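Local coordinates for 1,4-dihydroxy-2-naphthoyl-CoA hydrolase (Synechocystis sp., PDB 4K00), which catalyses the hydrolysis of 1,4-dihydroxy-2-naphthoyl-CoA to 1,4-dihydroxy-2-naphthoate and CoA, a step in phylloquinone (vitamin K1) biosynthesis, at residues Glu44-Gln49 with Gln129-Ala134; Ser88-Cys93 with His113-Ala118. One frame throughout, in Å; residues are numbered along the deposited sequence. Where two conformers were deposited one is given.

Contact 1 (Glu44-Gln49 with Gln129-Ala134); sequences EHLSLQ and QPWQTA
Leu46 lies across one face of the Trp131 indole, and the two side chains slide past each other in opposite directions. The setting is the hotdog fold, at the point where the chain leaves its long helix 26-43 through a Schellman motif, with His45 as the C-prime residue and its positive phi, and meets the C-terminal helix 129-136. The CD1 methyl of Leu46 makes a CH-pi contact, 4.0 Å from the centroid of the five-membered ring of Trp131 and only 8° off the ring normal. From the same methyl, Ala134 CB is 3.7 Å away, so Leu46 CD1 fills the angle between the indole and the next turn of the helix. The other branch, CD2, reaches Pro130 CB at 3.9 Å and also touches the pyrrole side of Trp131 at CD1 and NE1. Leu46 CG lies beside the backbone N (chi1 -53°), and both methyls that branch from it meet this helix. The far end of the indole meets Leu48, whose side chain crosses that of Trp131 at about a right angle and brings CD2 to 3.8 Å from CH2. Both Trp131 and Leu48 also pack on Tyr37 and Leu41 of helix 26-43, so that the indole touches both that helix and the connection following it. Two residues before Leu46, Glu44 packs on Ala134, CG to CB 3.9 Å, and the bend at chi2 (-67°) keeps its CD close to the same methyl. Ser47, whose CB points away from helix 129-136, is the N-cap of helix 48-54, its OG hydrogen-bonded to Asn50 N, while its backbone O sits in the indole plane at the ring edge, 4.0 Å from Trp131 CZ2.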
loop_
_atom_site.group_PDB
_atom_site.type_symbol
_atom_site.label_atom_id
_atom_site.label_comp_id
_atom_site.label_asym_id
_atom_site.label_seq_id
_atom_site.Cartn_x
_atom_site.Cartn_y
_atom_site.Cartn_z
ATOM N N GLU A 44 13.436 -20.102 7.723
ATOM C CA GLU A 44 13.201 -21.530 7.862
ATOM C C GLU A 44 13.097 -22.235 6.503
ATOM O O GLU A 44 12.690 -23.382 6.446
ATOM C CB GLU A 44 11.941 -21.781 8.670
ATOM C CG GLU A 44 12.022 -21.344 10.118
ATOM C CD GLU A 44 13.004 -22.170 10.926
ATOM O OE1 GLU A 44 13.217 -23.357 10.596
ATOM O OE2 GLU A 44 13.578 -21.621 11.886
ATOM N N HIS A 45 13.445 -21.535 5.424
ATOM C CA HIS A 45 13.352 -22.075 4.060
ATOM C C HIS A 45 11.960 -22.591 3.710
ATOM O O HIS A 45 11.818 -23.603 3.025
ATOM C CB HIS A 45 14.355 -23.211 3.869
ATOM C CG HIS A 45 15.706 -22.917 4.430
ATOM N ND1 HIS A 45 16.452 -21.826 4.039
ATOM C CD2 HIS A 45 16.445 -23.569 5.357
ATOM C CE1 HIS A 45 17.600 -21.826 4.695
ATOM N NE2 HIS A 45 17.617 -22.869 5.503
ATOM N N LEU A 46 10.943 -21.890 4.182
ATOM C CA LEU A 46 9.565 -22.131 3.761
ATOM C C LEU A 46 9.102 -21.007 2.855
ATOM O O LEU A 46 9.697 -19.940 2.840
ATOM C CB LEU A 46 8.655 -22.203 4.988
ATOM C CG LEU A 46 9.130 -23.204 6.043
ATOM C CD1 LEU A 46 8.315 -23.099 7.322
ATOM C CD2 LEU A 46 9.079 -24.623 5.492
ATOM N N SER A 47 8.035 -21.243 2.104
ATOM C CA SER A 47 7.675 -20.360 0.992
ATOM C C SER A 47 6.164 -20.314 0.859
ATOM O O SER A 47 5.523 -21.336 0.603
ATOM C CB SER A 47 8.290 -20.875 -0.314
ATOM O OG SER A 47 7.789 -20.164 -1.437
ATOM N N LEU A 48 5.602 -19.123 1.025
ATOM C CA LEU A 48 4.204 -18.875 0.708
ATOM C C LEU A 48 3.938 -19.102 -0.761
ATOM O O LEU A 48 2.904 -19.664 -1.131
ATOM C CB LEU A 48 3.826 -17.442 1.061
ATOM C CG LEU A 48 3.526 -17.187 2.530
ATOM C CD1 LEU A 48 3.193 -15.718 2.745
ATOM C CD2 LEU A 48 2.395 -18.092 3.001
ATOM N N GLN A 49 4.879 -18.674 -1.598
ATOM C CA GLN A 49 4.730 -18.795 -3.029
ATOM C C GLN A 49 4.587 -20.241 -3.474
ATOM O O GLN A 49 3.822 -20.535 -4.385
ATOM C CB GLN A 49 5.908 -18.149 -3.754
ATOM C CG GLN A 49 5.763 -18.179 -5.265
ATOM C CD GLN A 49 4.563 -17.368 -5.766
ATOM O OE1 GLN A 49 4.394 -16.213 -5.412
ATOM N NE2 GLN A 49 3.738 -17.982 -6.608
ATOM N N GLN A 129 3.884 -30.467 7.012
ATOM C CA GLN A 129 4.764 -30.955 8.075
ATOM C C GLN A 129 5.998 -30.038 8.239
ATOM O O GLN A 129 6.408 -29.739 9.362
ATOM C CB GLN A 129 5.155 -32.426 7.847
ATOM C CG GLN A 129 4.182 -33.433 8.472
ATOM C CD GLN A 129 4.447 -34.871 8.054
ATOM O OE1 GLN A 129 4.748 -35.734 8.884
ATOM N NE2 GLN A 129 4.317 -35.140 6.763
ATOM N N PRO A 130 6.583 -29.574 7.123
ATOM C CA PRO A 130 7.744 -28.697 7.257
ATOM C C PRO A 130 7.419 -27.434 8.052
ATOM O O PRO A 130 8.283 -26.888 8.746
ATOM C CB PRO A 130 8.099 -28.358 5.808
ATOM C CG PRO A 130 7.612 -29.529 5.034
ATOM C CD PRO A 130 6.352 -29.966 5.722
ATOM N N TRP A 131 6.180 -26.972 7.948
ATOM C CA TRP A 131 5.749 -25.794 8.682
ATOM C C TRP A 131 5.598 -26.112 10.165
ATOM O O TRP A 131 6.080 -25.379 11.014
ATOM C CB TRP A 131 4.442 -25.269 8.113
ATOM C CG TRP A 131 4.628 -24.656 6.773
ATOM C CD1 TRP A 131 5.164 -25.242 5.658
ATOM C CD2 TRP A 131 4.301 -23.325 6.412
ATOM N NE1 TRP A 131 5.175 -24.343 4.617
ATOM C CE2 TRP A 131 4.653 -23.158 5.058
ATOM C CE3 TRP A 131 3.733 -22.250 7.100
ATOM C CZ2 TRP A 131 4.467 -21.959 4.389
ATOM C CZ3 TRP A 131 3.546 -21.074 6.433
ATOM C CH2 TRP A 131 3.907 -20.933 5.092
ATOM N N GLN A 132 4.939 -27.223 10.461
ATOM C CA GLN A 132 4.866 -27.734 11.823
ATOM C C GLN A 132 6.245 -27.889 12.441
ATOM O O GLN A 132 6.479 -27.515 13.584
ATOM C CB GLN A 132 4.201 -29.093 11.790
ATOM C CG GLN A 132 3.073 -29.266 12.760
ATOM C CD GLN A 132 2.302 -30.521 12.455
ATOM O OE1 GLN A 132 1.107 -30.470 12.180
ATOM N NE2 GLN A 132 2.996 -31.657 12.455
ATOM N N THR A 133 7.157 -28.475 11.680
ATOM C CA THR A 133 8.508 -28.699 12.149
ATOM C C THR A 133 9.197 -27.376 12.514
ATOM O O THR A 133 9.803 -27.261 13.583
ATOM C CB THR A 133 9.318 -29.469 11.086
ATOM O OG1 THR A 133 8.670 -30.718 10.821
ATOM C CG2 THR A 133 10.735 -29.699 11.548
ATOM N N ALA A 134 9.093 -26.380 11.636
ATOM C CA ALA A 134 9.633 -25.045 11.906
ATOM C C ALA A 134 9.039 -24.408 13.160
ATOM O O ALA A 134 9.760 -23.793 13.957
ATOM C CB ALA A 134 9.403 -24.133 10.714
HETATM O O HOH W 1 11.493 -21.624 13.829
#

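Contact 2 (Ser88-Cys93 with His113-Ala118); sequences SAHRFC and HHVCIA
The Phe92 and His114 rings lie nearly parallel, planes 6° apart, but slid so far that they barely overlap. His114 CB instead covers the phenyl face near its rim, 3.4 Å from Phe92 CZ, and Phe92 CE1 in turn lies over the imidazole. Phe92 CG sits between the backbone N and the carbonyl carbon (chi1 65°), and the ring beyond it lies against His114 CB. On the other face of the sheet, which carries Arg91, Cys93, His113 and Val115, Cys93 SG in the conformer described stands over the centre of the His113 imidazole, 3.8 Å from its centroid, and Arg91 NH1 approaches CD2 of the same ring obliquely at 3.6 Å. These residues belong to a hairpin of the antiparallel hotdog sheet, in which Phe92 and His114 form a hydrogen-bonded pair, both N-to-O bonds 3.0 Å long. An alanine at His113 would probably leave Arg91 NH1 without the ring beside it and, in this conformer, the Cys93 sulfur without its aromatic partner. His113 ND1 is buried without a polar partner, whereas His114 NE2 is held by Thr112 OG1. Just before the paired residues of strand 91-100, His90 O accepts from Cys116 N at 2.9 Å, and the turn there is an ST turn, with Ser88 OG accepting from His90 N.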
loop_
_atom_site.group_PDB
_atom_site.type_symbol
_atom_site.label_atom_id
_atom_site.label_comp_id
_atom_site.label_asym_id
_atom_site.label_seq_id
_atom_site.Cartn_x
_atom_site.Cartn_y
_atom_site.Cartn_z
ATOM N N SER A 88 -3.741 -25.773 16.687
ATOM C CA SER A 88 -4.523 -26.953 16.324
ATOM C C SER A 88 -3.821 -27.664 15.185
ATOM O O SER A 88 -2.758 -27.235 14.762
ATOM C CB SER A 88 -5.945 -26.564 15.906
ATOM O OG SER A 88 -5.957 -26.003 14.602
ATOM N N ALA A 89 -4.401 -28.753 14.698
ATOM C CA ALA A 89 -3.817 -29.478 13.575
ATOM C C ALA A 89 -3.689 -28.540 12.378
ATOM O O ALA A 89 -2.808 -28.709 11.542
ATOM C CB ALA A 89 -4.671 -30.692 13.207
ATOM N N HIS A 90 -4.572 -27.554 12.297
ATOM C CA HIS A 90 -4.745 -26.817 11.057
ATOM C C HIS A 90 -4.486 -25.327 11.227
ATOM O O HIS A 90 -4.572 -24.581 10.264
ATOM C CB HIS A 90 -6.142 -27.054 10.482
ATOM C CG HIS A 90 -7.250 -26.581 11.370
ATOM N ND1 HIS A 90 -7.945 -27.427 12.209
ATOM C CD2 HIS A 90 -7.785 -25.352 11.548
ATOM C CE1 HIS A 90 -8.857 -26.734 12.872
ATOM N NE2 HIS A 90 -8.777 -25.472 12.493
ATOM N N ARG A 91 -4.156 -24.899 12.444
ATOM C CA ARG A 91 -4.069 -23.478 12.774
ATOM C C ARG A 91 -2.781 -23.166 13.548
ATOM O O ARG A 91 -2.395 -23.899 14.458
ATOM C CB ARG A 91 -5.278 -23.049 13.614
ATOM C CG ARG A 91 -5.343 -21.559 13.900
ATOM C CD ARG A 91 -6.722 -21.092 14.367
ATOM N NE ARG A 91 -7.166 -21.766 15.579
ATOM C CZ ARG A 91 -6.983 -21.282 16.802
ATOM N NH1 ARG A 91 -6.360 -20.120 16.965
ATOM N NH2 ARG A 91 -7.413 -21.958 17.861
ATOM N N PHE A 92 -2.138 -22.066 13.195
ATOM C CA PHE A 92 -1.089 -21.512 14.030
ATOM C C PHE A 92 -1.296 -20.036 14.316
ATOM O O PHE A 92 -2.052 -19.339 13.611
ATOM C CB PHE A 92 0.306 -21.790 13.463
ATOM C CG PHE A 92 0.599 -21.132 12.140
ATOM C CD1 PHE A 92 1.170 -19.862 12.090
ATOM C CD2 PHE A 92 0.368 -21.795 10.947
ATOM C CE1 PHE A 92 1.463 -19.257 10.877
ATOM C CE2 PHE A 92 0.654 -21.193 9.732
ATOM C CZ PHE A 92 1.223 -19.926 9.700
ATOM N N CYS A 93 -0.596 -19.549 15.334
ATOM C CA CYS A 93 -0.815 -18.204 15.852
ATOM C C CYS A 93 0.504 -17.477 16.046
ATOM O O CYS A 93 1.373 -17.951 16.784
ATOM C CB CYS A 93 -1.535 -18.273 17.194
ATOM S SG CYS A 93 -3.107 -19.153 17.132
ATOM N N HIS A 113 -3.637 -15.095 13.137
ATOM C CA HIS A 113 -3.925 -16.524 13.109
ATOM C C HIS A 113 -4.071 -16.954 11.657
ATOM O O HIS A 113 -4.661 -16.230 10.828
ATOM C CB HIS A 113 -5.242 -16.862 13.817
ATOM C CG HIS A 113 -5.303 -16.464 15.259
ATOM N ND1 HIS A 113 -4.269 -15.832 15.917
ATOM C CD2 HIS A 113 -6.292 -16.610 16.171
ATOM C CE1 HIS A 113 -4.621 -15.603 17.172
ATOM N NE2 HIS A 113 -5.840 -16.071 17.352
ATOM N N HIS A 114 -3.568 -18.142 11.373
ATOM C CA HIS A 114 -3.438 -18.648 10.017
ATOM C C HIS A 114 -3.914 -20.088 10.009
ATOM O O HIS A 114 -3.619 -20.866 10.935
ATOM C CB HIS A 114 -1.971 -18.630 9.573
ATOM C CG HIS A 114 -1.268 -17.333 9.827
ATOM N ND1 HIS A 114 -0.819 -16.523 8.808
ATOM C CD2 HIS A 114 -0.915 -16.719 10.981
ATOM C CE1 HIS A 114 -0.221 -15.463 9.325
ATOM N NE2 HIS A 114 -0.277 -15.552 10.642
ATOM N N VAL A 115 -4.637 -20.467 8.963
ATOM C CA VAL A 115 -5.114 -21.820 8.869
ATOM C C VAL A 115 -4.772 -22.406 7.515
ATOM O O VAL A 115 -4.666 -21.693 6.514
ATOM C CB VAL A 115 -6.626 -21.919 9.096
ATOM C CG1 VAL A 115 -7.013 -21.303 10.433
ATOM C CG2 VAL A 115 -7.376 -21.265 7.950
ATOM N N CYS A 116 -4.582 -23.715 7.500
ATOM C CA CYS A 116 -4.357 -24.420 6.264
ATOM C C CYS A 116 -5.672 -24.997 5.778
ATOM O O CYS A 116 -6.356 -25.691 6.527
ATOM C CB CYS A 116 -3.340 -25.527 6.481
ATOM S SG CYS A 116 -2.952 -26.465 4.998
ATOM N N ILE A 117 -6.022 -24.698 4.527
ATOM C CA ILE A 117 -7.213 -25.275 3.911
ATOM C C ILE A 117 -6.885 -25.948 2.581
ATOM O O ILE A 117 -6.049 -25.469 1.809
ATOM C CB ILE A 117 -8.318 -24.226 3.688
ATOM C CG1 ILE A 117 -7.793 -23.054 2.859
ATOM C CG2 ILE A 117 -8.848 -23.723 5.019
ATOM C CD1 ILE A 117 -8.849 -22.036 2.478
ATOM N N ALA A 118 -7.550 -27.067 2.330
ATOM C CA ALA A 118 -7.469 -27.729 1.040
ATOM C C ALA A 118 -8.359 -27.003 0.043
ATOM O O ALA A 118 -9.455 -26.565 0.390
ATOM C CB ALA A 118 -7.883 -29.179 1.166
#

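Overall arrangement
From the N terminus, the chain runs through strand 6-12 and the long helix 26-43 before entering 44-49, the first half of contact 1. It then passes through helix 48-54 and strands 57-68 and 77-86 to reach 88-93. Contact 2 closes the shorter loop, joining the start of strand 91-100 to the later part of strand 106-118. Contact 1 closes only when helix 129-136 returns to 44-49, so contact 2 lies wholly within its loop. One ties the C-terminal helix to the connection between helix 26-43 and helix 48-54, the other two neighbouring strands. Their centres are about 13 Å apart, and Trp131 CZ3 packs 4.2 Å from Phe92 CZ, linking helix to sheet.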